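Local atomic coordinates of rutinosidase (PDB entry 6I1A), a protein that hydrolyses glycosidic bonds as a secreted glycoside hydrolase of family 5, releasing rutinose from flavonoid rutinosides such as rutin. Residues 75-84 with 119-130; 235-245 with 255-266. One frame throughout, in Å; residues are numbered along the deposited sequence.

Interaction 1 of 2, residues 75-84 with 119-130; sequences ITKADIDKLA and EIADYAIKTYNM
With I80 set against A124, helices 77-84 and 119-128 run in roughly the same direction, their axes 10.0 Å apart at closest and 38° from parallel. They are neighbouring outer helices of the TIM barrel; I80, A124 and M130 also rest on L91 of strand 90-95, which lies between them in the chain. I80 is a knob in the hole formed by I120, Y123, A124 and Y128. Its two branches divide the work: CG2 meets A124 CB at 3.8 Å, while CD1, at the end of the other branch, meets I120 CG2.

Two tyrosine rings close the outer side of the interface, each with a face against aliphatic carbon. K77 lays its CG over the Y123 ring, 3.8 Å from the centroid, and T127 OG1 sits over the opposite face. A84 CB stands almost squarely over the Y128 ring, 3.5 Å from its centroid. Both phenols then converge on one acceptor. Y123, its CG trans to the backbone N (chi1 179°), carries its hydroxyl to D81, and OH donates to D81 OD1 at 2.6 Å through the syn lone pair. Y128 OH reaches the same OD1, also at 2.6 Å, but from above the carboxylate plane. This double grip probably favours a charged D81. One water donates to both Y128 OH and the backbone O of D81, 3.0 Å from each.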
loop_
_atom_site.group_PDB
_atom_site.type_symbol
_atom_site.label_atom_id
_atom_site.label_comp_id
_atom_site.label_asym_id
_atom_site.label_seq_id
_atom_site.Cartn_x
_atom_site.Cartn_y
_atom_site.Cartn_z
ATOM N N ILE A 75 -30.035 18.286 -6.217
ATOM C CA ILE A 75 -29.068 19.268 -6.783
ATOM C C ILE A 75 -29.829 20.250 -7.627
ATOM O O ILE A 75 -30.479 19.864 -8.610
ATOM C CB ILE A 75 -27.917 18.616 -7.583
ATOM C CG1 ILE A 75 -27.141 17.642 -6.707
ATOM C CG2 ILE A 75 -27.045 19.673 -8.254
ATOM C CD1 ILE A 75 -26.362 18.251 -5.567
ATOM N N THR A 76 -29.780 21.533 -7.264
ATOM C CA THR A 76 -30.474 22.586 -8.011
ATOM C C THR A 76 -29.514 23.703 -8.363
ATOM O O THR A 76 -28.332 23.687 -8.022
ATOM C CB THR A 76 -31.667 23.116 -7.188
ATOM O OG1 THR A 76 -31.070 23.854 -6.120
ATOM C CG2 THR A 76 -32.577 22.019 -6.691
ATOM N N LYS A 77 -29.991 24.695 -9.082
ATOM C CA LYS A 77 -29.164 25.869 -9.421
ATOM C C LYS A 77 -28.621 26.536 -8.159
ATOM O O LYS A 77 -27.484 27.030 -8.199
ATOM C CB LYS A 77 -30.005 26.826 -10.252
ATOM C CG LYS A 77 -30.280 26.316 -11.645
ATOM C CD LYS A 77 -31.219 27.225 -12.344
ATOM C CE LYS A 77 -31.613 26.673 -13.681
ATOM N NZ LYS A 77 -32.463 27.677 -14.345
ATOM N N ALA A 78 -29.384 26.533 -7.059
ATOM C CA ALA A 78 -28.925 27.086 -5.769
ATOM C C ALA A 78 -27.628 26.377 -5.327
ATOM O O ALA A 78 -26.738 27.091 -4.811
ATOM C CB ALA A 78 -30.006 26.926 -4.709
ATOM N N ASP A 79 -27.554 25.046 -5.496
ATOM C CA ASP A 79 -26.316 24.307 -5.161
ATOM C C ASP A 79 -25.164 24.797 -6.027
ATOM O O ASP A 79 -24.013 25.040 -5.528
ATOM C CB ASP A 79 -26.506 22.797 -5.275
ATOM C CG ASP A 79 -27.516 22.312 -4.274
ATOM O OD1 ASP A 79 -27.205 22.336 -3.053
ATOM O OD2 ASP A 79 -28.635 21.958 -4.688
ATOM N N ILE A 80 -25.375 24.989 -7.322
ATOM C CA ILE A 80 -24.308 25.488 -8.213
ATOM C C ILE A 80 -23.835 26.865 -7.770
ATOM O O ILE A 80 -22.654 27.149 -7.762
ATOM C CB ILE A 80 -24.748 25.475 -9.684
ATOM C CG1 ILE A 80 -25.304 24.090 -10.056
ATOM C CG2 ILE A 80 -23.634 25.934 -10.612
ATOM C CD1 ILE A 80 -24.449 22.898 -9.646
ATOM N N ASP A 81 -24.777 27.773 -7.412
ATOM C CA ASP A 81 -24.375 29.096 -6.906
ATOM C C ASP A 81 -23.546 28.996 -5.630
ATOM O O ASP A 81 -22.518 29.700 -5.524
ATOM C CB ASP A 81 -25.617 29.950 -6.659
ATOM C CG ASP A 81 -26.386 30.312 -7.920
ATOM O OD1 ASP A 81 -25.781 30.405 -9.006
ATOM O OD2 ASP A 81 -27.604 30.559 -7.787
ATOM N N LYS A 82 -23.933 28.124 -4.729
ATOM C CA LYS A 82 -23.152 27.967 -3.467
ATOM C C LYS A 82 -21.750 27.430 -3.768
ATOM O O LYS A 82 -20.719 27.937 -3.274
ATOM C CB LYS A 82 -23.861 27.028 -2.535
ATOM C CG LYS A 82 -23.129 26.923 -1.201
ATOM C CD LYS A 82 -23.748 26.021 -0.266
ATOM C CE LYS A 82 -25.230 26.229 -0.007
ATOM N NZ LYS A 82 -25.794 25.131 0.827
ATOM N N LEU A 83 -21.678 26.415 -4.635
ATOM C CA LEU A 83 -20.360 25.859 -5.019
ATOM C C LEU A 83 -19.497 26.923 -5.680
ATOM O O LEU A 83 -18.291 27.031 -5.383
ATOM C CB LEU A 83 -20.626 24.665 -5.949
ATOM C CG LEU A 83 -21.273 23.466 -5.278
ATOM C CD1 LEU A 83 -21.781 22.466 -6.303
ATOM C CD2 LEU A 83 -20.343 22.795 -4.292
ATOM N N ALA A 84 -20.032 27.715 -6.608
ATOM C CA ALA A 84 -19.293 28.788 -7.270
ATOM C C ALA A 84 -18.768 29.798 -6.233
ATOM O O ALA A 84 -17.629 30.259 -6.339
ATOM C CB ALA A 84 -20.175 29.494 -8.273
ATOM N N GLU A 119 -29.917 20.580 -17.502
ATOM C CA GLU A 119 -30.352 21.855 -16.829
ATOM C C GLU A 119 -29.220 22.376 -15.931
ATOM O O GLU A 119 -28.846 23.585 -15.995
ATOM C CB GLU A 119 -31.611 21.637 -16.004
ATOM C CG GLU A 119 -32.129 22.978 -15.538
ATOM C CD GLU A 119 -32.923 23.028 -14.250
ATOM O OE1 GLU A 119 -32.317 22.778 -13.171
ATOM O OE2 GLU A 119 -34.125 23.405 -14.330
ATOM N N ILE A 120 -28.628 21.460 -15.152
ATOM C CA ILE A 120 -27.569 21.899 -14.208
ATOM C C ILE A 120 -26.291 22.241 -14.955
ATOM O O ILE A 120 -25.608 23.234 -14.638
ATOM C CB ILE A 120 -27.336 20.784 -13.156
ATOM C CG1 ILE A 120 -28.584 20.643 -12.263
ATOM C CG2 ILE A 120 -26.034 21.041 -12.388
ATOM C CD1 ILE A 120 -29.051 21.883 -11.526
ATOM N N ALA A 121 -25.839 21.408 -15.907
ATOM C CA ALA A 121 -24.599 21.666 -16.650
ATOM C C ALA A 121 -24.718 22.988 -17.414
ATOM O O ALA A 121 -23.759 23.802 -17.399
ATOM C CB ALA A 121 -24.315 20.480 -17.576
ATOM N N ASP A 122 -25.845 23.181 -18.108
ATOM C CA ASP A 122 -26.015 24.423 -18.914
ATOM C C ASP A 122 -25.951 25.641 -17.972
ATOM O O ASP A 122 -25.312 26.630 -18.370
ATOM C CB ASP A 122 -27.346 24.448 -19.630
ATOM C CG ASP A 122 -27.445 23.544 -20.856
ATOM O OD1 ASP A 122 -26.483 22.826 -21.108
ATOM O OD2 ASP A 122 -28.542 23.438 -21.408
ATOM N N TYR A 123 -26.551 25.541 -16.794
ATOM C CA TYR A 123 -26.557 26.679 -15.837
ATOM C C TYR A 123 -25.130 26.961 -15.400
ATOM O O TYR A 123 -24.639 28.119 -15.338
ATOM C CB TYR A 123 -27.469 26.389 -14.656
ATOM C CG TYR A 123 -27.463 27.531 -13.671
ATOM C CD1 TYR A 123 -28.153 28.702 -13.938
ATOM C CD2 TYR A 123 -26.727 27.480 -12.495
ATOM C CE1 TYR A 123 -28.110 29.786 -13.051
ATOM C CE2 TYR A 123 -26.705 28.520 -11.587
ATOM C CZ TYR A 123 -27.374 29.696 -11.888
ATOM O OH TYR A 123 -27.388 30.745 -10.996
ATOM N N ALA A 124 -24.398 25.906 -15.029
ATOM C CA ALA A 124 -23.006 26.023 -14.570
ATOM C C ALA A 124 -22.088 26.603 -15.648
ATOM O O ALA A 124 -21.182 27.400 -15.357
ATOM C CB ALA A 124 -22.530 24.678 -14.061
ATOM N N ILE A 125 -22.269 26.188 -16.915
ATOM C CA ILE A 125 -21.441 26.678 -18.019
ATOM C C ILE A 125 -21.815 28.136 -18.318
ATOM O O ILE A 125 -20.896 28.964 -18.393
ATOM C CB ILE A 125 -21.669 25.767 -19.250
ATOM C CG1 ILE A 125 -21.064 24.376 -19.029
ATOM C CG2 ILE A 125 -21.074 26.383 -20.484
ATOM C CD1 ILE A 125 -21.656 23.315 -19.954
ATOM N N LYS A 126 -23.088 28.392 -18.514
ATOM C CA LYS A 126 -23.507 29.773 -18.917
ATOM C C LYS A 126 -23.180 30.777 -17.819
ATOM O O LYS A 126 -22.684 31.899 -18.146
ATOM C CB LYS A 126 -24.999 29.789 -19.194
ATOM N N THR A 127 -23.325 30.398 -16.555
ATOM C CA THR A 127 -23.261 31.393 -15.468
ATOM C C THR A 127 -21.813 31.535 -15.000
ATOM O O THR A 127 -21.400 32.658 -14.668
ATOM C CB THR A 127 -24.184 31.030 -14.321
ATOM O OG1 THR A 127 -25.492 30.728 -14.835
ATOM C CG2 THR A 127 -24.238 32.104 -13.247
ATOM N N TYR A 128 -21.042 30.454 -14.920
ATOM C CA TYR A 128 -19.708 30.433 -14.299
ATOM C C TYR A 128 -18.595 29.846 -15.174
ATOM O O TYR A 128 -17.446 29.814 -14.720
ATOM C CB TYR A 128 -19.797 29.636 -13.001
ATOM C CG TYR A 128 -20.780 30.173 -12.015
ATOM C CD1 TYR A 128 -20.582 31.399 -11.400
ATOM C CD2 TYR A 128 -21.965 29.529 -11.740
ATOM C CE1 TYR A 128 -21.519 31.910 -10.516
ATOM C CE2 TYR A 128 -22.906 30.027 -10.837
ATOM C CZ TYR A 128 -22.679 31.241 -10.240
ATOM O OH TYR A 128 -23.571 31.758 -9.307
ATOM N N ASN A 129 -18.921 29.387 -16.374
ATOM C CA ASN A 129 -17.951 28.768 -17.292
ATOM C C ASN A 129 -17.273 27.545 -16.616
ATOM O O ASN A 129 -16.066 27.325 -16.819
ATOM C CB ASN A 129 -16.903 29.740 -17.806
ATOM C CG ASN A 129 -16.166 29.171 -19.007
ATOM O OD1 ASN A 129 -16.741 28.371 -19.750
ATOM N ND2 ASN A 129 -14.925 29.573 -19.184
ATOM N N MET A 130 -18.013 26.824 -15.779
ATOM C CA MET A 130 -17.461 25.584 -15.164
ATOM C C MET A 130 -17.177 24.541 -16.267
ATOM O O MET A 130 -17.902 24.538 -17.301
ATOM C CB MET A 130 -18.404 24.981 -14.140
ATOM C CG MET A 130 -18.614 25.908 -12.920
ATOM S SD MET A 130 -19.312 25.001 -11.572
ATOM C CE MET A 130 -19.655 26.353 -10.422
HETATM O O HOH W 1 -32.619 23.688 -10.550
HETATM O O HOH W 2 -22.277 32.478 -6.652
#

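Interaction 2 of 2, residues 235-245 with 255-266; sequences PNIPVMFQGSF and FPASTNLVFDTH. With EDO (1,2-ethanediol), chain H; EDO (1,2-ethanediol), chain J.
Q242 lies across one face of the H266 ring, its amide stacked on the imidazole with the planes 26° apart and its CG 3.5 Å from H266 NE2. The bend at chi2 (-55°) brings NE2 between the carbonyls of S244, two residues on, and D264 across the strand pair, and it donates to both; the bond to D264 O is 3.0 Å. Beyond the segments, E194 takes up the other polar ends, its backbone N bonding Q242 OE1 and its carboxylate H266 ND1. H266 NE2 donates to D264 OD2 at 2.9 Å, coming from above the carboxylate plane, and R92 forms a salt bridge with that same oxygen.

These residues belong to two adjacent parallel TIM-barrel strands, 239-241 and 261-269, joined as a beta-alpha-beta unit through helix 248-252, and to the loop after the first. F241 N bonds V262 O and F241 O receives D264 N. M240 shares its side of the sheet with V262, and its CG meets D264 CB at 3.6 Å. F241 points the other way, toward helix 213-233, and lies alongside F263, with CD2 3.7 Å from F263 CE1; the F255 side chain crosses it, the rings meeting obliquely with planes 67° apart. At the strand entrance N260 ND2 donates almost straight to P235 O, at 3.1 Å and in the carbonyl plane.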
loop_
_atom_site.group_PDB
_atom_site.type_symbol
_atom_site.label_atom_id
_atom_site.label_comp_id
_atom_site.label_asym_id
_atom_site.label_seq_id
_atom_site.Cartn_x
_atom_site.Cartn_y
_atom_site.Cartn_z
ATOM N N PRO A 235 -12.205 14.890 -31.828
ATOM C CA PRO A 235 -11.006 14.544 -31.099
ATOM C C PRO A 235 -10.630 15.595 -30.038
ATOM O O PRO A 235 -9.733 15.318 -29.276
ATOM C CB PRO A 235 -9.931 14.381 -32.173
ATOM C CG PRO A 235 -10.443 15.224 -33.290
ATOM C CD PRO A 235 -11.934 15.136 -33.280
ATOM N N ASN A 236 -11.304 16.735 -30.068
ATOM C CA ASN A 236 -11.027 17.816 -29.112
ATOM C C ASN A 236 -11.725 17.520 -27.780
ATOM O O ASN A 236 -11.399 18.193 -26.773
ATOM C CB ASN A 236 -11.474 19.155 -29.682
ATOM C CG ASN A 236 -10.615 19.544 -30.864
ATOM O OD1 ASN A 236 -9.411 19.614 -30.715
ATOM N ND2 ASN A 236 -11.249 19.581 -32.014
ATOM N N ILE A 237 -12.642 16.552 -27.738
ATOM C CA ILE A 237 -13.259 16.155 -26.423
ATOM C C ILE A 237 -12.229 15.301 -25.707
ATOM O O ILE A 237 -11.909 14.220 -26.161
ATOM C CB ILE A 237 -14.571 15.375 -26.628
ATOM C CG1 ILE A 237 -15.631 16.186 -27.382
ATOM C CG2 ILE A 237 -15.099 14.876 -25.277
ATOM C CD1 ILE A 237 -16.782 15.359 -27.806
ATOM N N PRO A 238 -11.743 15.669 -24.488
ATOM C CA PRO A 238 -10.802 14.824 -23.785
ATOM C C PRO A 238 -11.493 13.588 -23.204
ATOM O O PRO A 238 -12.702 13.632 -22.882
ATOM C CB PRO A 238 -10.324 15.712 -22.618
ATOM C CG PRO A 238 -10.735 17.097 -22.999
ATOM C CD PRO A 238 -11.988 16.983 -23.824
ATOM N N VAL A 239 -10.730 12.517 -23.114
ATOM C CA VAL A 239 -11.155 11.262 -22.438
ATOM C C VAL A 239 -10.402 11.184 -21.105
ATOM O O VAL A 239 -9.139 11.276 -21.061
ATOM C CB VAL A 239 -10.912 10.010 -23.297
ATOM C CG1 VAL A 239 -11.132 8.745 -22.505
ATOM C CG2 VAL A 239 -11.825 10.041 -24.530
ATOM N N MET A 240 -11.155 11.014 -20.025
ATOM C CA MET A 240 -10.607 10.834 -18.682
ATOM C C MET A 240 -10.689 9.349 -18.303
ATOM O O MET A 240 -11.804 8.758 -18.240
ATOM C CB MET A 240 -11.409 11.684 -17.711
ATOM C CG MET A 240 -10.956 11.513 -16.257
ATOM S SD MET A 240 -11.633 12.776 -15.132
ATOM C CE MET A 240 -10.641 14.187 -15.575
ATOM N N PHE A 241 -9.526 8.764 -18.128
ATOM C CA PHE A 241 -9.339 7.335 -17.841
ATOM C C PHE A 241 -9.141 7.140 -16.340
ATOM O O PHE A 241 -8.099 7.574 -15.796
ATOM C CB PHE A 241 -8.168 6.788 -18.643
ATOM C CG PHE A 241 -7.896 5.325 -18.449
ATOM C CD1 PHE A 241 -8.854 4.449 -17.938
ATOM C CD2 PHE A 241 -6.666 4.819 -18.818
ATOM C CE1 PHE A 241 -8.557 3.101 -17.734
ATOM C CE2 PHE A 241 -6.389 3.470 -18.640
ATOM C CZ PHE A 241 -7.311 2.617 -18.090
ATOM N N GLN A 242 -10.134 6.520 -15.698
ATOM C CA GLN A 242 -10.040 6.088 -14.288
ATOM C C GLN A 242 -9.498 4.654 -14.298
ATOM O O GLN A 242 -10.276 3.704 -14.489
ATOM C CB GLN A 242 -11.412 6.209 -13.633
ATOM C CG GLN A 242 -11.394 6.362 -12.130
ATOM C CD GLN A 242 -10.631 5.247 -11.446
ATOM O OE1 GLN A 242 -11.113 4.109 -11.393
ATOM N NE2 GLN A 242 -9.418 5.534 -10.954
ATOM N N GLY A 243 -8.169 4.513 -14.188
ATOM C CA GLY A 243 -7.507 3.216 -14.322
ATOM C C GLY A 243 -7.477 2.440 -13.032
ATOM O O GLY A 243 -6.434 1.912 -12.632
ATOM N N SER A 244 -8.627 2.296 -12.390
ATOM C CA SER A 244 -8.750 1.542 -11.126
ATOM C C SER A 244 -7.806 2.203 -10.114
ATOM O O SER A 244 -7.692 3.423 -10.064
ATOM C CB SER A 244 -8.517 0.057 -11.358
ATOM O OG SER A 244 -8.924 -0.734 -10.247
ATOM N N PHE A 245 -7.087 1.400 -9.345
ATOM C CA PHE A 245 -6.149 1.873 -8.307
ATOM C C PHE A 245 -4.757 1.471 -8.697
ATOM O O PHE A 245 -3.880 1.461 -7.826
ATOM C CB PHE A 245 -6.573 1.352 -6.932
ATOM C CG PHE A 245 -8.010 1.646 -6.602
ATOM C CD1 PHE A 245 -8.395 2.935 -6.221
ATOM C CD2 PHE A 245 -8.966 0.675 -6.749
ATOM C CE1 PHE A 245 -9.751 3.188 -5.965
ATOM C CE2 PHE A 245 -10.295 0.921 -6.504
ATOM C CZ PHE A 245 -10.685 2.169 -6.122
ATOM N N PHE A 255 -0.509 4.132 -24.278
ATOM C CA PHE A 255 -1.038 5.203 -25.101
ATOM C C PHE A 255 0.088 6.102 -25.574
ATOM O O PHE A 255 0.957 6.462 -24.800
ATOM C CB PHE A 255 -2.020 6.068 -24.298
ATOM C CG PHE A 255 -3.136 5.267 -23.698
ATOM C CD1 PHE A 255 -3.021 4.751 -22.439
ATOM C CD2 PHE A 255 -4.307 5.073 -24.409
ATOM C CE1 PHE A 255 -4.062 4.013 -21.895
ATOM C CE2 PHE A 255 -5.347 4.367 -23.839
ATOM C CZ PHE A 255 -5.207 3.839 -22.595
ATOM N N PRO A 256 0.082 6.502 -26.861
ATOM C CA PRO A 256 0.995 7.545 -27.333
ATOM C C PRO A 256 0.714 8.877 -26.636
ATOM O O PRO A 256 -0.437 9.171 -26.365
ATOM C CB PRO A 256 0.764 7.684 -28.852
ATOM C CG PRO A 256 -0.474 6.893 -29.100
ATOM C CD PRO A 256 -0.733 5.951 -27.937
ATOM N N ALA A 257 1.760 9.635 -26.354
ATOM C CA ALA A 257 1.640 10.926 -25.650
ATOM C C ALA A 257 0.704 11.888 -26.378
ATOM O O ALA A 257 0.107 12.794 -25.721
ATOM C CB ALA A 257 3.005 11.568 -25.492
ATOM N N SER A 258 0.521 11.757 -27.706
ATOM C CA SER A 258 -0.409 12.620 -28.465
ATOM C C SER A 258 -1.899 12.381 -28.142
ATOM O O SER A 258 -2.742 13.204 -28.536
ATOM C CB SER A 258 -0.153 12.432 -29.971
ATOM O OG SER A 258 -0.411 11.113 -30.355
ATOM N N THR A 259 -2.211 11.281 -27.474
ATOM C CA THR A 259 -3.613 10.958 -27.116
ATOM C C THR A 259 -4.193 12.049 -26.224
ATOM O O THR A 259 -3.522 12.439 -25.283
ATOM C CB THR A 259 -3.735 9.604 -26.431
ATOM O OG1 THR A 259 -2.980 8.578 -27.137
ATOM C CG2 THR A 259 -5.173 9.149 -26.345
ATOM N N ASN A 260 -5.406 12.482 -26.523
ATOM C CA ASN A 260 -6.108 13.527 -25.720
ATOM C C ASN A 260 -6.690 12.830 -24.486
ATOM O O ASN A 260 -7.902 12.598 -24.446
ATOM C CB ASN A 260 -7.126 14.273 -26.556
ATOM C CG ASN A 260 -7.641 15.526 -25.886
ATOM O OD1 ASN A 260 -7.137 15.883 -24.790
ATOM N ND2 ASN A 260 -8.608 16.180 -26.496
ATOM N N LEU A 261 -5.835 12.563 -23.520
ATOM C CA LEU A 261 -6.144 11.683 -22.381
ATOM C C LEU A 261 -5.685 12.363 -21.096
ATOM O O LEU A 261 -4.608 12.990 -21.077
ATOM C CB LEU A 261 -5.339 10.408 -22.576
ATOM C CG LEU A 261 -5.577 9.290 -21.576
ATOM C CD1 LEU A 261 -6.900 8.635 -21.846
ATOM C CD2 LEU A 261 -4.424 8.293 -21.734
ATOM N N VAL A 262 -6.469 12.169 -20.056
ATOM C CA VAL A 262 -6.111 12.580 -18.681
ATOM C C VAL A 262 -6.479 11.430 -17.767
ATOM O O VAL A 262 -7.536 10.799 -17.949
ATOM C CB VAL A 262 -6.842 13.887 -18.325
ATOM C CG1 VAL A 262 -8.351 13.810 -18.479
ATOM C CG2 VAL A 262 -6.499 14.373 -16.899
ATOM N N PHE A 263 -5.660 11.155 -16.769
ATOM C CA PHE A 263 -5.990 10.134 -15.776
ATOM C C PHE A 263 -6.833 10.719 -14.643
ATOM O O PHE A 263 -6.593 11.862 -14.258
ATOM C CB PHE A 263 -4.724 9.525 -15.190
ATOM C CG PHE A 263 -3.967 8.652 -16.134
ATOM C CD1 PHE A 263 -4.443 7.395 -16.421
ATOM C CD2 PHE A 263 -2.684 9.005 -16.522
ATOM C CE1 PHE A 263 -3.735 6.542 -17.256
ATOM C CE2 PHE A 263 -1.957 8.162 -17.356
ATOM C CZ PHE A 263 -2.491 6.911 -17.696
ATOM N N ASP A 264 -7.737 9.914 -14.125
ATOM C CA ASP A 264 -8.522 10.261 -12.911
ATOM C C ASP A 264 -8.054 9.339 -11.802
ATOM O O ASP A 264 -8.259 8.095 -11.864
ATOM C CB ASP A 264 -9.994 10.028 -13.168
ATOM C CG ASP A 264 -10.881 10.172 -11.948
ATOM O OD1 ASP A 264 -10.341 10.613 -10.913
ATOM O OD2 ASP A 264 -12.131 9.907 -12.002
ATOM N N THR A 265 -7.356 9.874 -10.808
ATOM C CA THR A 265 -6.956 9.112 -9.630
ATOM C C THR A 265 -7.901 9.351 -8.462
ATOM O O THR A 265 -8.434 10.456 -8.337
ATOM C CB THR A 265 -5.517 9.424 -9.219
ATOM O OG1 THR A 265 -5.421 10.845 -9.033
ATOM C CG2 THR A 265 -4.517 8.917 -10.240
ATOM N N HIS A 266 -8.168 8.301 -7.708
ATOM C CA HIS A 266 -9.090 8.404 -6.553
ATOM C C HIS A 266 -8.284 8.099 -5.303
ATOM O O HIS A 266 -7.691 7.028 -5.218
ATOM C CB HIS A 266 -10.242 7.394 -6.670
ATOM C CG HIS A 266 -11.180 7.697 -7.770
ATOM N ND1 HIS A 266 -12.311 6.913 -8.018
ATOM C CD2 HIS A 266 -11.197 8.687 -8.677
ATOM C CE1 HIS A 266 -12.961 7.425 -9.063
ATOM N NE2 HIS A 266 -12.295 8.515 -9.519
HETATM C C1 EDO H . -4.267 5.584 -13.142
HETATM O O1 EDO H . -4.107 4.225 -12.869
HETATM C C2 EDO H . -5.440 6.067 -12.398
HETATM O O2 EDO H . -6.384 6.533 -13.233
HETATM C C1 EDO J . -4.373 16.039 -22.708
HETATM O O1 EDO J . -3.526 14.969 -22.632
HETATM C C2 EDO J . -4.152 16.858 -23.973
HETATM O O2 EDO J . -2.861 17.492 -24.035
HETATM O O HOH W 3 -9.078 19.225 -25.976
HETATM O O HOH W 4 -9.994 12.092 -26.506
HETATM O O HOH W 5 -6.747 5.867 -8.590
#

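In the fold
The two contacts hold different layers of one TIM barrel and do not touch: their centres are about 25 Å apart. Interaction 1 joins helix to helix on the outer layer, partly buried, while interaction 2 joins strand to strand within the barrel wall and is mostly buried. Between helices 77-85 and 113-128 the direct hydrogen bonds are all between side chains, phenol to carboxylate, beside a knob-into-hole packing, with two waters bridging the segments. Between strands 239-241 and 261-269 backbone bonds set the register, and side chains divide between an aromatic cluster that meets helix 213-233 through F241 and F255 and a polar network round D264 and H266. Strand 90-95 touches both: L91 packs against interaction 1, and R92 salt-bridges D264.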